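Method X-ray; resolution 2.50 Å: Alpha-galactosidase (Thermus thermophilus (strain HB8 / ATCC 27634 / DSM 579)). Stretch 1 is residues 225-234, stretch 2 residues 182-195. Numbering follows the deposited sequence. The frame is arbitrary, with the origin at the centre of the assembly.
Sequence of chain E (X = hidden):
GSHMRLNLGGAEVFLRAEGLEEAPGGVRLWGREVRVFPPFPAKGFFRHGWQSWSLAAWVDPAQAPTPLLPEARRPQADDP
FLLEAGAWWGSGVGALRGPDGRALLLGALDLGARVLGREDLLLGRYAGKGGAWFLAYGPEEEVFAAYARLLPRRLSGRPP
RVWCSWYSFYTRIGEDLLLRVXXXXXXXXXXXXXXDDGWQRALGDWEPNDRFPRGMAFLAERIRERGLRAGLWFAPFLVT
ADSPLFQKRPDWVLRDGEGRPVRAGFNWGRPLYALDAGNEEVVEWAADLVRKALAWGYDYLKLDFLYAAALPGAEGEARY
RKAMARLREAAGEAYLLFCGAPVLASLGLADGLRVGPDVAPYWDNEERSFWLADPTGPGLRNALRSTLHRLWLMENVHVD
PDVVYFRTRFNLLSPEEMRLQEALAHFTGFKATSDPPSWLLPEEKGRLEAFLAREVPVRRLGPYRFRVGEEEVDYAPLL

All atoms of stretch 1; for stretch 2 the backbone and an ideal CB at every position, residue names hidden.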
# COMPACT_ATOMS: atom_id res chain seq x y z
N GLU E 225 42.97 20.74 -46.40
CA GLU E 225 43.41 21.80 -47.29
C GLU E 225 43.73 23.09 -46.55
O GLU E 225 44.37 23.98 -47.12
CB GLU E 225 42.34 22.06 -48.35
CG GLU E 225 42.59 21.41 -49.70
CD GLU E 225 41.33 21.33 -50.56
OE1 GLU E 225 40.54 22.31 -50.54
OE2 GLU E 225 41.13 20.30 -51.24
N ARG E 226 43.29 23.24 -45.30
CA ARG E 226 43.62 24.41 -44.50
C ARG E 226 44.57 24.08 -43.36
O ARG E 226 44.65 24.83 -42.38
CB ARG E 226 42.34 25.06 -43.96
CG ARG E 226 41.52 25.74 -45.03
CD ARG E 226 42.17 27.06 -45.41
NE ARG E 226 41.25 28.19 -45.35
CZ ARG E 226 41.56 29.38 -44.82
NH1 ARG E 226 42.77 29.58 -44.30
NH2 ARG E 226 40.67 30.36 -44.80
N GLY E 227 45.31 22.98 -43.47
CA GLY E 227 46.29 22.62 -42.48
C GLY E 227 45.75 21.98 -41.22
O GLY E 227 46.48 21.87 -40.24
N LEU E 228 44.50 21.52 -41.23
CA LEU E 228 43.88 20.97 -40.03
C LEU E 228 43.53 19.51 -40.24
O LEU E 228 43.07 19.11 -41.31
CB LEU E 228 42.61 21.76 -39.66
CG LEU E 228 42.83 23.17 -39.13
CD1 LEU E 228 41.56 23.99 -39.27
CD2 LEU E 228 43.26 23.09 -37.70
N ARG E 229 43.76 18.71 -39.19
CA ARG E 229 43.21 17.37 -39.15
C ARG E 229 41.70 17.44 -38.99
O ARG E 229 41.15 18.34 -38.35
CB ARG E 229 43.80 16.58 -37.98
CG ARG E 229 45.29 16.36 -38.06
CD ARG E 229 45.83 15.89 -36.71
NE ARG E 229 45.29 14.58 -36.36
CZ ARG E 229 45.72 13.86 -35.33
NH1 ARG E 229 46.69 14.32 -34.56
NH2 ARG E 229 45.18 12.68 -35.09
N ALA E 230 41.02 16.45 -39.56
CA ALA E 230 39.56 16.40 -39.56
C ALA E 230 39.06 15.44 -38.48
O ALA E 230 39.59 14.33 -38.35
CB ALA E 230 39.05 15.99 -40.94
N GLY E 231 38.05 15.87 -37.73
CA GLY E 231 37.52 15.09 -36.62
C GLY E 231 36.05 14.82 -36.82
O GLY E 231 35.32 15.67 -37.34
N LEU E 232 35.60 13.62 -36.41
CA LEU E 232 34.22 13.21 -36.57
C LEU E 232 33.74 12.47 -35.32
O LEU E 232 34.52 11.80 -34.63
CB LEU E 232 34.05 12.34 -37.83
CG LEU E 232 32.66 12.03 -38.40
CD1 LEU E 232 31.95 13.27 -38.90
CD2 LEU E 232 32.79 11.03 -39.54
N TRP E 233 32.44 12.59 -35.05
CA TRP E 233 31.77 12.09 -33.86
C TRP E 233 30.89 10.89 -34.21
O TRP E 233 30.12 10.94 -35.17
CB TRP E 233 30.90 13.20 -33.26
CG TRP E 233 30.00 12.84 -32.10
CD1 TRP E 233 30.29 12.98 -30.77
CD2 TRP E 233 28.66 12.33 -32.16
NE1 TRP E 233 29.22 12.59 -30.00
CE2 TRP E 233 28.21 12.18 -30.83
CE3 TRP E 233 27.80 11.98 -33.20
CZ2 TRP E 233 26.94 11.68 -30.52
CZ3 TRP E 233 26.53 11.49 -32.89
CH2 TRP E 233 26.12 11.34 -31.56
N PHE E 234 30.96 9.83 -33.39
CA PHE E 234 30.02 8.71 -33.48
C PHE E 234 29.52 8.32 -32.10
O PHE E 234 30.17 8.57 -31.09
CB PHE E 234 30.66 7.46 -34.11
CG PHE E 234 31.21 7.67 -35.48
CD1 PHE E 234 32.52 8.10 -35.65
CD2 PHE E 234 30.42 7.43 -36.59
CE1 PHE E 234 33.03 8.30 -36.91
CE2 PHE E 234 30.92 7.62 -37.87
CZ PHE E 234 32.24 8.06 -38.03
N UNK E 182 35.03 27.02 -40.82
CA UNK E 182 36.37 26.50 -41.06
C UNK E 182 37.31 27.61 -41.52
O UNK E 182 38.46 27.71 -41.05
CB UNK E 182 36.33 25.38 -42.10
N UNK E 183 36.82 28.46 -42.42
CA UNK E 183 37.60 29.62 -42.87
C UNK E 183 38.09 30.46 -41.70
O UNK E 183 39.28 30.79 -41.61
CB UNK E 183 36.76 30.49 -43.81
N UNK E 184 37.19 30.85 -40.80
CA UNK E 184 37.59 31.66 -39.66
C UNK E 184 38.45 30.87 -38.68
O UNK E 184 39.41 31.41 -38.12
CB UNK E 184 36.35 32.21 -38.95
N UNK E 185 38.11 29.60 -38.45
CA UNK E 185 38.84 28.80 -37.48
C UNK E 185 40.28 28.59 -37.94
O UNK E 185 41.20 28.53 -37.12
CB UNK E 185 38.15 27.45 -37.26
N UNK E 186 40.50 28.51 -39.26
CA UNK E 186 41.83 28.20 -39.76
C UNK E 186 42.85 29.29 -39.45
O UNK E 186 44.06 29.02 -39.46
CB UNK E 186 41.77 27.97 -41.27
N UNK E 187 42.40 30.51 -39.15
CA UNK E 187 43.32 31.57 -38.77
C UNK E 187 43.93 31.36 -37.38
O UNK E 187 44.92 32.01 -37.06
CB UNK E 187 42.60 32.92 -38.82
N UNK E 188 43.36 30.48 -36.56
CA UNK E 188 43.82 30.28 -35.19
C UNK E 188 44.72 29.06 -35.09
O UNK E 188 44.74 28.20 -35.96
CB UNK E 188 42.63 30.13 -34.24
N UNK E 189 45.44 28.96 -33.97
CA UNK E 189 46.39 27.87 -33.80
C UNK E 189 45.71 26.57 -33.37
O UNK E 189 46.09 25.97 -32.36
CB UNK E 189 47.45 28.26 -32.77
N UNK E 190 44.71 26.12 -34.12
CA UNK E 190 44.10 24.82 -33.88
C UNK E 190 44.83 23.75 -34.68
O UNK E 190 45.52 24.04 -35.66
CB UNK E 190 42.61 24.84 -34.24
N UNK E 191 44.67 22.50 -34.26
CA UNK E 191 45.21 21.36 -34.99
C UNK E 191 44.14 20.42 -35.53
O UNK E 191 44.44 19.65 -36.43
CB UNK E 191 46.16 20.58 -34.08
N UNK E 192 42.92 20.47 -35.00
CA UNK E 192 41.83 19.57 -35.38
C UNK E 192 40.56 20.40 -35.53
O UNK E 192 40.26 21.24 -34.68
CB UNK E 192 41.64 18.45 -34.35
N UNK E 193 39.81 20.15 -36.61
CA UNK E 193 38.48 20.71 -36.80
C UNK E 193 37.50 19.54 -36.74
O UNK E 193 37.48 18.71 -37.66
CB UNK E 193 38.37 21.48 -38.12
N UNK E 194 36.71 19.47 -35.67
CA UNK E 194 35.94 18.26 -35.37
C UNK E 194 34.45 18.51 -35.53
O UNK E 194 33.89 19.37 -34.86
CB UNK E 194 36.24 17.77 -33.95
N UNK E 195 33.82 17.74 -36.42
CA UNK E 195 32.37 17.77 -36.65
C UNK E 195 31.70 16.85 -35.63
O UNK E 195 32.04 15.67 -35.53
CB UNK E 195 32.02 17.35 -38.08

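Stretch 2 leaves a helix, passes through a turn and enters a strand that runs parallel to strand 229-234. Position 182 is helical, and its CB points sideways, with no atom of stretch 1 within 5.5 Å. A long apolar chain could still reach Leu 228; other types are not excluded. It is Leu 182, whose CD1 lies 3.9 Å from Leu 228 CD1.

At position 183 the CB points away overall, yet it lies 4.0 Å from Arg 226 NH2. A guanidinium so near favours an acid, Asp or Glu, though Asn or Gln would also serve. The residue is Asp 183, which forms a salt bridge with Arg 226. The modelled separation of Asp 183 OD1 from Arg 226 NH2, 2.2 Å, is too short, so both places are less sure.

Position 184 points away from stretch 1, which sets no demand. It is Glu 184. Position 185 points sideways, its CB 5.3 Å from Leu 228 CD1. A modest apolar chain would suit, and Val 185 brings CG1 to 4.5 Å from Leu 228 CD1.

Position 186 points toward stretch 1. Its CB is 3.6 Å from Arg 226 NH1 and 4.5 Å from Leu 228 CD1, so a small residue fits well. It is Ala 186; its CB covers one face of the guanidinium.

Positions 187, 188 and 189 make no contact with stretch 1, so many residues would do. They are Ala 187, Phe 188 and Ser 189. A type I turn spans Val 185 to Phe 188.

Position 190 points sideways, its CB 3.9 Å from Leu 228 CD2. Apolar character suits this contact. In Phe 190 the CB meets the leucine while the ring leads away.

At position 191 the CB points away, and the backbone does the work: its O accepts a hydrogen bond from Arg 229 N (3.0 Å). Many side chains are possible. It is Glu 191, whose carboxylate is bonded elsewhere in the structure. A water bridges Glu 191 O and Gly 227 O.

Position 192 pairs with Arg 229, on the same face of the sheet. Beta-branched or other apolar residues suit a strand here. Val 192 places CG1 4.1 Å from Gly 231 N.

Position 193 shares the other face with Ala 230. Its CB is 4.2 Å from Leu 228 CD1, which favours an apolar chain; stretch 1 does not set its size. It is Phe 193, its ring leading away. Phe 193 N donates to Arg 229 O (2.8 Å), and Phe 193 O accepts from Gly 231 N (2.9 Å).

Position 194 lies beside Gly 231, its CB 4.0 Å from Gly 231 CA. The absent side chain leaves room for a long residue, polar or apolar. In Gln 194, CG occupies that room; a CB on Gly 231 would clash with Gln 194 CG at 2.7 Å.

Position 195 has its CB 4.2 Å from Leu 232 CD1, favouring an aliphatic residue. Ile 195 packs there, and its N donates to Gly 231 O (2.7 Å).

Stretch 2, residues 182-195: LDEVAAFSFEVFQI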
# COMPACT_ATOMS: atom_id res chain seq x y z
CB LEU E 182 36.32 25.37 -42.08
CG LEU E 182 37.65 24.85 -42.65
CD1 LEU E 182 38.45 24.04 -41.64
CD2 LEU E 182 37.40 24.02 -43.89
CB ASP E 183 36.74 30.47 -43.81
CG ASP E 183 37.48 30.87 -45.04
OD1 ASP E 183 38.53 30.24 -45.31
OD2 ASP E 183 37.03 31.82 -45.73
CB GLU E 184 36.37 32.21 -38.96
CG GLU E 184 35.42 32.89 -39.89
CD GLU E 184 35.27 34.34 -39.54
OE1 GLU E 184 34.13 34.85 -39.60
OE2 GLU E 184 36.30 34.96 -39.19
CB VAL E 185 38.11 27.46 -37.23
CG1 VAL E 185 39.02 26.46 -36.51
CG2 VAL E 185 36.82 27.68 -36.44
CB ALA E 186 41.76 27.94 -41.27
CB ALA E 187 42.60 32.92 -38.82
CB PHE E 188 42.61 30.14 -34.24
CG PHE E 188 41.84 31.41 -34.05
CD1 PHE E 188 40.90 31.82 -35.00
CD2 PHE E 188 42.06 32.21 -32.93
CE1 PHE E 188 40.19 33.00 -34.81
CE2 PHE E 188 41.35 33.40 -32.75
CZ PHE E 188 40.42 33.80 -33.68
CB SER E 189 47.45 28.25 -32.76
OG SER E 189 48.34 29.22 -33.26
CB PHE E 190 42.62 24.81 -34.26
CG PHE E 190 41.74 25.59 -33.33
CD1 PHE E 190 41.45 25.08 -32.07
CD2 PHE E 190 41.22 26.82 -33.70
CE1 PHE E 190 40.62 25.81 -31.18
CE2 PHE E 190 40.40 27.55 -32.83
CZ PHE E 190 40.10 27.05 -31.57
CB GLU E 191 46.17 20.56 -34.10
CG GLU E 191 46.83 21.43 -33.04
CD GLU E 191 47.90 20.70 -32.26
OE1 GLU E 191 47.68 20.40 -31.07
OE2 GLU E 191 48.97 20.45 -32.84
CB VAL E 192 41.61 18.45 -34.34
CG1 VAL E 192 40.59 17.43 -34.85
CG2 VAL E 192 42.91 17.77 -33.96
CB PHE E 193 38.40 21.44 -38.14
CG PHE E 193 37.11 22.19 -38.34
CD1 PHE E 193 35.99 21.54 -38.81
CD2 PHE E 193 37.03 23.55 -38.07
CE1 PHE E 193 34.80 22.23 -39.01
CE2 PHE E 193 35.84 24.25 -38.27
CZ PHE E 193 34.72 23.59 -38.75
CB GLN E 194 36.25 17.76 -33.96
CG GLN E 194 35.62 16.39 -33.66
CD GLN E 194 34.71 16.45 -32.45
OE1 GLN E 194 35.13 16.85 -31.36
NE2 GLN E 194 33.44 16.09 -32.64
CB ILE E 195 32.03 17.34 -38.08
CG1 ILE E 195 32.61 18.32 -39.07
CG2 ILE E 195 30.53 17.27 -38.29
CD1 ILE E 195 33.12 17.64 -40.27
O HOH W 1 46.83 20.18 -38.16
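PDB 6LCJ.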